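PDB 5J90: RagB/SusD domain protein from Flavobacterium johnsoniae, which binds chitin as a SusD-like outer-membrane lipoprotein of a polysaccharide utilization locus, probably capturing chitin chains at the cell surface for uptake. Local coordinates for residues A[79-83]-A[464-469]; A[200-205]-A[232-237]; A[277-282]-A[376-382]; A[296-300]-A[312-316]. The contacts are given in a common frame with arbitrary orientation. Residue numbers count along the deposited sequence, not the author numbering.

Interaction 1 (A[79-83]-A[464-469]); sequences YALLD and GVRRIN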
# COMPACT_ATOMS: atom_id res chain seq x y z
N TYR A 79 -15.44 15.56 -3.24
CA TYR A 79 -14.86 14.27 -3.61
C TYR A 79 -15.50 13.62 -4.83
O TYR A 79 -15.40 12.40 -5.02
CB TYR A 79 -14.82 13.30 -2.42
CG TYR A 79 -14.00 13.78 -1.23
CD1 TYR A 79 -13.17 14.89 -1.31
CD2 TYR A 79 -14.05 13.09 -0.02
CE1 TYR A 79 -12.41 15.31 -0.22
CE2 TYR A 79 -13.30 13.50 1.08
CZ TYR A 79 -12.48 14.61 0.98
OH TYR A 79 -11.74 15.03 2.06
N ALA A 80 -16.16 14.43 -5.65
CA ALA A 80 -16.54 14.03 -7.00
C ALA A 80 -15.49 14.60 -7.93
O ALA A 80 -15.58 15.75 -8.37
CB ALA A 80 -17.95 14.55 -7.35
N LEU A 81 -14.46 13.81 -8.22
CA LEU A 81 -13.34 14.35 -8.99
C LEU A 81 -13.80 14.69 -10.40
O LEU A 81 -14.44 13.87 -11.07
CB LEU A 81 -12.16 13.36 -9.02
CG LEU A 81 -11.56 12.99 -7.66
CD1 LEU A 81 -10.29 12.17 -7.86
CD2 LEU A 81 -11.26 14.23 -6.84
N LEU A 82 -13.48 15.91 -10.84
CA LEU A 82 -13.96 16.40 -12.13
C LEU A 82 -12.87 16.34 -13.18
O LEU A 82 -11.89 17.08 -13.13
CB LEU A 82 -14.51 17.83 -11.99
CG LEU A 82 -15.69 17.99 -11.03
CD1 LEU A 82 -16.21 19.43 -11.05
CD2 LEU A 82 -16.83 17.02 -11.33
N ASP A 83 -13.04 15.43 -14.14
CA ASP A 83 -12.02 15.22 -15.17
C ASP A 83 -11.75 16.48 -15.99
O ASP A 83 -10.63 16.70 -16.45
CB ASP A 83 -12.41 14.08 -16.11
CG ASP A 83 -12.36 12.71 -15.44
OD1 ASP A 83 -12.13 12.61 -14.21
OD2 ASP A 83 -12.58 11.71 -16.16
N GLY A 464 -10.01 10.84 2.82
CA GLY A 464 -10.06 11.83 1.77
C GLY A 464 -9.39 11.40 0.48
O GLY A 464 -9.18 10.21 0.22
N VAL A 465 -9.07 12.39 -0.35
CA VAL A 465 -8.54 12.11 -1.68
C VAL A 465 -7.08 11.67 -1.58
O VAL A 465 -6.23 12.39 -1.04
CB VAL A 465 -8.64 13.35 -2.59
CG1 VAL A 465 -8.15 13.01 -3.98
CG2 VAL A 465 -10.08 13.89 -2.62
N ARG A 466 -6.80 10.47 -2.09
CA ARG A 466 -5.44 9.93 -2.03
C ARG A 466 -4.68 10.17 -3.33
O ARG A 466 -3.45 10.14 -3.35
CB ARG A 466 -5.44 8.44 -1.66
CG ARG A 466 -6.27 8.10 -0.42
CD ARG A 466 -5.99 8.97 0.80
NE ARG A 466 -4.69 8.70 1.41
CZ ARG A 466 -4.32 9.11 2.62
NH1 ARG A 466 -5.16 9.79 3.39
NH2 ARG A 466 -3.12 8.82 3.08
N ARG A 467 -5.40 10.38 -4.44
CA ARG A 467 -4.77 10.64 -5.73
C ARG A 467 -5.82 11.17 -6.68
O ARG A 467 -7.01 11.16 -6.37
CB ARG A 467 -4.16 9.36 -6.33
CG ARG A 467 -5.22 8.32 -6.72
CD ARG A 467 -4.59 7.07 -7.33
NE ARG A 467 -4.09 7.28 -8.69
CZ ARG A 467 -4.82 7.09 -9.80
NH1 ARG A 467 -6.11 6.76 -9.72
NH2 ARG A 467 -4.24 7.24 -10.98
N ILE A 468 -5.37 11.62 -7.86
CA ILE A 468 -6.29 11.96 -8.94
C ILE A 468 -6.20 10.88 -10.01
O ILE A 468 -5.13 10.31 -10.27
CB ILE A 468 -6.01 13.38 -9.49
CG1 ILE A 468 -6.19 14.40 -8.37
CG2 ILE A 468 -6.92 13.70 -10.69
CD1 ILE A 468 -5.93 15.85 -8.77
N ASN A 469 -7.35 10.58 -10.62
CA ASN A 469 -7.43 9.56 -11.67
C ASN A 469 -6.80 10.00 -12.99
O ASN A 469 -6.68 11.21 -13.26
CB ASN A 469 -8.89 9.12 -11.88
CG ASN A 469 -9.80 10.28 -12.22
OD1 ASN A 469 -9.92 11.24 -11.45
ND2 ASN A 469 -10.44 10.21 -13.38
O HOH W 1 -9.04 15.08 0.63
O HOH W 2 -10.49 13.77 -12.32

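Interaction 2 (A[200-205]-A[232-237]); sequences VRFANT and QKFGVM. With EDO (1,2-ethanediol), chain F.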
# COMPACT_ATOMS: atom_id res chain seq x y z
N VAL A 200 22.57 23.70 -6.04
CA VAL A 200 22.92 22.40 -5.46
C VAL A 200 22.28 22.25 -4.08
O VAL A 200 21.73 21.19 -3.76
CB VAL A 200 24.46 22.20 -5.37
CG1 VAL A 200 24.78 20.94 -4.56
CG2 VAL A 200 25.06 22.12 -6.76
N ARG A 201 22.29 23.31 -3.29
CA ARG A 201 21.69 23.28 -1.96
C ARG A 201 20.18 23.02 -2.08
O ARG A 201 19.59 22.29 -1.26
CB ARG A 201 22.01 24.58 -1.21
CG ARG A 201 21.59 24.59 0.25
CD ARG A 201 22.23 25.76 1.00
NE ARG A 201 23.69 25.64 1.10
CZ ARG A 201 24.56 26.44 0.51
NH1 ARG A 201 24.15 27.46 -0.25
NH2 ARG A 201 25.86 26.25 0.69
N PHE A 202 19.55 23.60 -3.10
CA PHE A 202 18.14 23.32 -3.37
C PHE A 202 17.97 21.85 -3.74
O PHE A 202 17.11 21.16 -3.18
CB PHE A 202 17.58 24.24 -4.46
CG PHE A 202 16.22 23.82 -4.98
CD1 PHE A 202 15.18 23.55 -4.11
CD2 PHE A 202 16.00 23.69 -6.35
CE1 PHE A 202 13.93 23.14 -4.59
CE2 PHE A 202 14.75 23.29 -6.82
CZ PHE A 202 13.73 23.02 -5.95
N ALA A 203 18.79 21.35 -4.67
CA ALA A 203 18.70 19.95 -5.06
C ALA A 203 18.84 19.01 -3.86
O ALA A 203 18.11 18.03 -3.76
CB ALA A 203 19.75 19.61 -6.13
N ASN A 204 19.78 19.30 -2.96
CA ASN A 204 19.93 18.50 -1.75
C ASN A 204 18.66 18.51 -0.91
O ASN A 204 18.23 17.48 -0.37
CB ASN A 204 21.09 19.01 -0.89
CG ASN A 204 22.45 18.89 -1.57
OD1 ASN A 204 22.66 18.05 -2.44
ND2 ASN A 204 23.39 19.74 -1.14
N THR A 205 18.04 19.69 -0.79
CA THR A 205 16.86 19.82 0.05
C THR A 205 15.66 19.10 -0.59
O THR A 205 14.85 18.47 0.09
CB THR A 205 16.52 21.30 0.31
OG1 THR A 205 17.71 21.98 0.74
CG2 THR A 205 15.47 21.43 1.41
N GLN A 232 26.03 16.04 1.79
CA GLN A 232 26.64 16.72 0.65
C GLN A 232 27.32 17.98 1.15
O GLN A 232 26.86 18.61 2.10
CB GLN A 232 25.56 17.04 -0.40
CG GLN A 232 26.08 17.15 -1.83
CD GLN A 232 26.63 18.52 -2.19
OE1 GLN A 232 26.25 19.54 -1.62
NE2 GLN A 232 27.55 18.55 -3.15
N LYS A 233 28.41 18.37 0.50
CA LYS A 233 29.25 19.45 1.03
C LYS A 233 28.55 20.79 1.24
O LYS A 233 28.99 21.59 2.07
CB LYS A 233 30.54 19.62 0.21
CG LYS A 233 30.33 20.18 -1.17
CD LYS A 233 31.64 20.21 -1.96
CE LYS A 233 32.67 21.12 -1.33
NZ LYS A 233 33.92 21.13 -2.15
N PHE A 234 27.46 21.04 0.51
CA PHE A 234 26.72 22.29 0.68
C PHE A 234 25.49 22.14 1.58
O PHE A 234 24.86 23.13 1.97
CB PHE A 234 26.36 22.89 -0.68
CG PHE A 234 27.55 23.11 -1.57
CD1 PHE A 234 28.59 23.92 -1.15
CD2 PHE A 234 27.66 22.49 -2.80
CE1 PHE A 234 29.70 24.13 -1.95
CE2 PHE A 234 28.77 22.69 -3.60
CZ PHE A 234 29.79 23.51 -3.17
N GLY A 235 25.16 20.89 1.91
CA GLY A 235 24.03 20.59 2.77
C GLY A 235 22.69 21.10 2.27
O GLY A 235 22.50 21.34 1.07
N VAL A 236 21.75 21.24 3.19
CA VAL A 236 20.40 21.68 2.84
C VAL A 236 20.18 23.15 3.23
O VAL A 236 21.06 23.79 3.83
CB VAL A 236 19.32 20.74 3.41
CG1 VAL A 236 19.49 19.32 2.85
CG2 VAL A 236 19.32 20.74 4.95
N MET A 237 19.03 23.70 2.87
CA MET A 237 18.74 25.10 3.18
C MET A 237 18.93 25.40 4.66
O MET A 237 18.52 24.61 5.52
CB MET A 237 17.30 25.44 2.80
CG MET A 237 16.99 25.28 1.33
SD MET A 237 15.24 25.63 1.04
CE MET A 237 15.17 25.27 -0.71
C1 EDO F . 23.40 21.73 7.53
O1 EDO F . 24.40 22.44 6.79
C2 EDO F . 22.34 21.20 6.57
O2 EDO F . 22.88 20.17 5.74
O HOH W 3 27.45 25.21 2.91

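Interaction 3 (A[277-282]-A[376-382]); sequences GYQDPR and YIADNTK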
# COMPACT_ATOMS: atom_id res chain seq x y z
N GLY A 277 -6.17 29.36 17.16
CA GLY A 277 -5.91 28.64 18.39
C GLY A 277 -4.56 29.02 18.97
O GLY A 277 -4.41 29.23 20.18
N TYR A 278 -3.56 29.10 18.10
CA TYR A 278 -2.21 29.45 18.51
C TYR A 278 -1.98 30.96 18.60
O TYR A 278 -0.89 31.38 18.98
CB TYR A 278 -1.19 28.88 17.53
CG TYR A 278 -0.95 27.38 17.59
CD1 TYR A 278 -1.18 26.64 18.75
CD2 TYR A 278 -0.45 26.70 16.48
CE1 TYR A 278 -0.93 25.27 18.79
CE2 TYR A 278 -0.20 25.34 16.52
CZ TYR A 278 -0.44 24.63 17.67
OH TYR A 278 -0.18 23.27 17.68
N GLN A 279 -2.98 31.76 18.25
CA GLN A 279 -2.82 33.21 18.14
C GLN A 279 -1.56 33.54 17.34
O GLN A 279 -0.73 34.35 17.74
CB GLN A 279 -2.77 33.87 19.52
CG GLN A 279 -4.07 33.74 20.30
CD GLN A 279 -4.01 34.43 21.65
OE1 GLN A 279 -3.27 35.40 21.83
NE2 GLN A 279 -4.78 33.92 22.61
N ASP A 280 -1.45 32.87 16.20
CA ASP A 280 -0.24 32.90 15.40
C ASP A 280 -0.13 34.23 14.66
O ASP A 280 -1.01 34.57 13.88
CB ASP A 280 -0.32 31.73 14.41
CG ASP A 280 1.00 31.41 13.76
OD1 ASP A 280 1.69 32.34 13.31
OD2 ASP A 280 1.35 30.21 13.69
N PRO A 281 0.96 34.98 14.88
CA PRO A 281 1.08 36.30 14.24
C PRO A 281 1.25 36.23 12.73
O PRO A 281 1.10 37.25 12.06
CB PRO A 281 2.34 36.89 14.89
CG PRO A 281 3.13 35.72 15.34
CD PRO A 281 2.12 34.68 15.75
N ARG A 282 1.53 35.04 12.18
CA ARG A 282 1.62 34.90 10.73
C ARG A 282 0.26 35.03 10.05
O ARG A 282 0.18 35.22 8.84
CB ARG A 282 2.29 33.57 10.35
CG ARG A 282 3.77 33.54 10.69
CD ARG A 282 4.36 32.13 10.56
NE ARG A 282 3.89 31.24 11.62
CZ ARG A 282 4.38 30.03 11.86
NH1 ARG A 282 5.37 29.56 11.11
NH2 ARG A 282 3.89 29.30 12.85
N TYR A 376 6.04 32.09 21.45
CA TYR A 376 5.21 31.16 20.69
C TYR A 376 5.76 29.73 20.82
O TYR A 376 5.01 28.79 21.09
CB TYR A 376 5.21 31.60 19.23
CG TYR A 376 4.40 30.76 18.27
CD1 TYR A 376 4.99 29.69 17.59
CD2 TYR A 376 3.07 31.05 18.00
CE1 TYR A 376 4.27 28.93 16.68
CE2 TYR A 376 2.33 30.28 17.09
CZ TYR A 376 2.94 29.22 16.44
OH TYR A 376 2.23 28.47 15.54
N ILE A 377 7.07 29.61 20.67
CA ILE A 377 7.77 28.34 20.76
C ILE A 377 7.68 27.72 22.16
O ILE A 377 7.61 26.50 22.31
CB ILE A 377 9.24 28.53 20.35
CG1 ILE A 377 9.34 28.70 18.83
CG2 ILE A 377 10.11 27.37 20.83
CD1 ILE A 377 10.69 29.21 18.37
N ALA A 378 7.63 28.57 23.19
CA ALA A 378 7.60 28.07 24.56
C ALA A 378 6.19 27.79 25.09
O ALA A 378 6.03 27.23 26.18
CB ALA A 378 8.33 29.03 25.49
N ASP A 379 5.16 28.15 24.33
CA ASP A 379 3.79 28.04 24.81
C ASP A 379 3.28 26.60 24.83
O ASP A 379 3.20 25.94 23.79
CB ASP A 379 2.85 28.92 23.99
CG ASP A 379 1.45 28.97 24.56
OD1 ASP A 379 0.76 27.93 24.54
OD2 ASP A 379 1.04 30.05 25.04
N ASN A 380 2.93 26.11 26.02
CA ASN A 380 2.43 24.74 26.18
C ASN A 380 0.97 24.72 26.62
O ASN A 380 0.53 23.81 27.33
CB ASN A 380 3.31 23.97 27.18
CG ASN A 380 3.06 22.47 27.13
OD1 ASN A 380 2.75 21.90 26.08
ND2 ASN A 380 3.20 21.81 28.28
N THR A 381 0.20 25.71 26.17
CA THR A 381 -1.20 25.82 26.55
C THR A 381 -2.12 25.94 25.34
O THR A 381 -3.10 25.21 25.24
CB THR A 381 -1.43 27.01 27.50
OG1 THR A 381 -0.69 26.80 28.71
CG2 THR A 381 -2.90 27.15 27.84
N LYS A 382 -1.81 26.87 24.44
CA LYS A 382 -2.69 27.13 23.30
C LYS A 382 -2.77 25.93 22.35
O LYS A 382 -1.77 25.29 22.05
CB LYS A 382 -2.23 28.37 22.53
CG LYS A 382 -2.22 29.66 23.37
CD LYS A 382 -2.03 30.87 22.47
CE LYS A 382 -1.87 32.16 23.28
NZ LYS A 382 -0.54 32.22 23.93
O HOH W 4 1.27 31.43 21.11

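Interaction 4 (A[296-300]-A[312-316]); sequences EYKGV and HQDFS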
# COMPACT_ATOMS: atom_id res chain seq x y z
N GLU A 296 -12.07 40.56 11.83
CA GLU A 296 -11.94 39.17 12.24
C GLU A 296 -11.39 38.30 11.11
O GLU A 296 -11.62 38.58 9.93
CB GLU A 296 -13.29 38.60 12.69
CG GLU A 296 -13.86 39.24 13.95
CD GLU A 296 -15.13 38.56 14.42
OE1 GLU A 296 -15.17 37.31 14.44
OE2 GLU A 296 -16.10 39.26 14.77
N TYR A 297 -10.65 37.27 11.49
CA TYR A 297 -10.21 36.24 10.55
C TYR A 297 -11.20 35.09 10.57
O TYR A 297 -11.32 34.40 11.57
CB TYR A 297 -8.80 35.75 10.91
CG TYR A 297 -7.78 36.86 10.81
CD1 TYR A 297 -7.27 37.25 9.57
CD2 TYR A 297 -7.36 37.55 11.94
CE1 TYR A 297 -6.36 38.28 9.47
CE2 TYR A 297 -6.45 38.59 11.84
CZ TYR A 297 -5.95 38.95 10.61
OH TYR A 297 -5.04 39.98 10.49
N LYS A 298 -11.91 34.91 9.46
CA LYS A 298 -12.94 33.88 9.39
C LYS A 298 -12.74 32.98 8.17
O LYS A 298 -12.61 33.47 7.05
CB LYS A 298 -14.35 34.49 9.35
CG LYS A 298 -14.80 35.11 10.67
CD LYS A 298 -14.82 34.08 11.80
CE LYS A 298 -15.74 32.91 11.50
NZ LYS A 298 -15.67 31.87 12.57
N GLY A 299 -12.71 31.67 8.42
CA GLY A 299 -12.47 30.71 7.36
C GLY A 299 -13.73 29.97 6.97
O GLY A 299 -14.73 29.96 7.70
N VAL A 300 -13.67 29.33 5.80
CA VAL A 300 -14.78 28.61 5.22
C VAL A 300 -14.51 27.10 5.30
O VAL A 300 -13.39 26.64 5.03
CB VAL A 300 -14.98 29.03 3.76
CG1 VAL A 300 -16.14 28.28 3.13
CG2 VAL A 300 -15.20 30.54 3.68
N HIS A 312 -20.71 32.84 1.81
CA HIS A 312 -19.35 32.73 2.33
C HIS A 312 -18.31 33.60 1.61
O HIS A 312 -17.16 33.65 2.04
CB HIS A 312 -18.88 31.27 2.33
CG HIS A 312 -19.70 30.37 3.20
ND1 HIS A 312 -20.76 29.64 2.73
CD2 HIS A 312 -19.63 30.12 4.53
CE1 HIS A 312 -21.30 28.96 3.72
NE2 HIS A 312 -20.64 29.23 4.83
N GLN A 313 -18.71 34.28 0.54
CA GLN A 313 -17.72 35.02 -0.25
C GLN A 313 -17.06 36.16 0.51
O GLN A 313 -15.98 36.62 0.14
CB GLN A 313 -18.34 35.56 -1.54
CG GLN A 313 -19.21 36.78 -1.33
CD GLN A 313 -19.98 37.15 -2.58
OE1 GLN A 313 -19.94 36.44 -3.58
NE2 GLN A 313 -20.69 38.27 -2.52
N ASP A 314 -17.73 36.64 1.56
CA ASP A 314 -17.20 37.75 2.35
C ASP A 314 -16.51 37.31 3.63
O ASP A 314 -16.21 38.13 4.50
CB ASP A 314 -18.30 38.79 2.62
CG ASP A 314 -18.65 39.60 1.38
OD1 ASP A 314 -17.78 39.75 0.49
OD2 ASP A 314 -19.80 40.08 1.29
N PHE A 315 -16.21 36.01 3.73
CA PHE A 315 -15.28 35.53 4.75
C PHE A 315 -13.85 36.01 4.39
O PHE A 315 -13.66 36.70 3.39
CB PHE A 315 -15.34 34.00 4.84
CG PHE A 315 -16.50 33.47 5.66
CD1 PHE A 315 -17.80 33.90 5.42
CD2 PHE A 315 -16.28 32.53 6.67
CE1 PHE A 315 -18.85 33.41 6.18
CE2 PHE A 315 -17.34 32.04 7.42
CZ PHE A 315 -18.63 32.48 7.17
N SER A 316 -12.85 35.64 5.19
CA SER A 316 -11.50 36.15 4.97
C SER A 316 -10.88 35.75 3.63
O SER A 316 -10.93 34.58 3.23
CB SER A 316 -10.55 35.73 6.10
OG SER A 316 -10.79 36.48 7.28

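Interaction 1 (A[79-83]-A[464-469])
Two loop segments, 79-83 and 464-469, run side by side in nearly the same direction, end-to-end lines 14° apart. Y79, whose ring meets the start of the second segment, sets its CD1 3.5 Å from CG2 of V465, and L81 CD2 lies 4.4 Å from the same V465 CG2. The Y79 OH is 3.6 Å from CA of G464, where phi is positive and a CB would crowd that hydroxyl. L81 CD1 makes van der Waals contact with two oxygens, R467 O and N469 OD1, both at 3.7 Å. One direct hydrogen bond joins the segments, from N469 ND2 to D83 OD1 (3.1 Å, almost straight). One water lies between Y79 OH and V465 N, and another donates to both D83 OD1 and N469 OD1. R467 turns away, to a salt bridge with D493. The contact lies at the start of helix 83-108, of which L82 is the N-cap; W60 of helix 57-60 touches L81, V465 and I468, and I468 reaches T133 and F134 of helix 113-134.

Interaction 2 (A[200-205]-A[232-237])
Q232, just after helix 219-231, opens a type I turn closed by G235 N to Q232 O (2.9 Å). Its OE1 accepts twice, from F234 N and from N204 ND2 on helix 196-213, each at 2.9 Å. F234 sets its ring edge against V200, CD2 to CG1 3.7 Å, and its O takes a hydrogen bond from R201 NE (2.9 Å); the same guanidinium forms a salt bridge with E197. G235, at positive phi, offers its O to N204 ND2 (2.9 Å), so this one amide group holds both ends of the turn. V236 packs its CB 3.4 Å from T205 OG1, while its N donates to an ethanediol, probably from the crystallisation liquor. M237 N donates to T205 OG1 (3.0 Å), which donates to R201 O, and M237 CE reaches F202 CD1 at 3.8 Å. The turn packs back on helix 196-213 within the helical part of the SusD-like fold, with helix 154-177 beside V200, N204 and Q232, and helix 332-344 against T205, V236 and M237.

Interaction 3 (A[277-282]-A[376-382])
At G277, in the last turn of helix 269-277, the carbonyl O lies 3.3 Å from CB of K382. Y278 follows with its ring between the two ends of the second segment: the K382 O approaches the ring edge, 3.4 Å from CE1 of Y278, while CB of Y278 packs 3.8 Å from CE2 of Y376. The tyrosine rings are steeply inclined, planes at 82° and centroids 5.9 Å apart, and Y278 OH bonds to V403 O. A water donates to Y278 O and accepts a weak bond from K382 NZ. Q279 has the positive phi of a Schellman motif, and its NE2 lies 3.5 Å from CE of K382, whose NZ makes a salt bridge to D379 OD2 (2.9 Å). D280 does most of the polar work. Its OD1 accepts from R282 N, a capping bond, and from R282 NE, while its OD2 pairs with R282 NH2 at 2.8 Å and takes a weak bond from Y376 OH at 2.7 Å. P281 adds a loose apolar touch, CD to Y376 CD2 4.4 Å. R282 NH2 and Y376 OH also bond to Q423 of helix 413-428. Here a Schellman helix end meets an Asx turn, D379 OD1 accepting from T381 N, that a second bond from K382 N extends to an Asx motif: helix-terminus packing within the helix-rich SusD-like fold.

Interaction 4 (A[296-300]-A[312-316])
Two hydrogen bonds pair K298 with S316, and both backbone polar groups of K298 are satisfied by them. K298 N donates to the side-chain oxygen S316 OG, and the K298 O accepts from S316 N, each at 2.9 Å. A serine side chain therefore stands in for one of the backbone acceptors, and S316 OG has a second partner in D288 O. The ammonium end of K298 leads away from the second segment, to E272 in a salt bridge and to V388 O; E272 also accepts from G299 N. The G299 O lies at the edge of the F315 ring, near its plane, 3.2 Å from CD2 of F315, and its hydrogen bond comes from Y387 OH. Apolar packing is added where V300 CG2 touches CB of F315 at 3.7 Å and CB of H312 at 4.0 Å, while CB of K298 lies 3.8 Å from CD2 of F315. H312 NE2 is satisfied by D389 OD2. F315 N donates to H312 O (3.1 Å) and closes a type I beta turn from H312 to F315, whose far side, Q313 and D314, keeps away from 296-300. With 11 residues between the segments, this is a loop closed at its base by a side-chain-to-backbone and a backbone pairing, packed on strand 266-267 and beside helices 269-277 and 283-286 in the SusD-like fold.

How the interactions relate
From the N terminus, interaction 1 opens first, at the start of helix 83-108, and closes only at 464-469, so its loop spans most of the chain and encloses the other three. Within it, interaction 2 joins helix 196-213 to the turn after helix 219-231, closing a short loop before interaction 3 opens. Interaction 3 ties the end of helix 269-277 to that of helix 373-378, and interaction 4 lies within its span, closing a still shorter loop between 296-300 and 312-316. No spans cross. Interactions 3 and 4 come closest, nearest atoms about 7 Å apart, whereas interactions 2 and 4 lie on opposite sides of the chain's centre, with their own centres 39 Å apart.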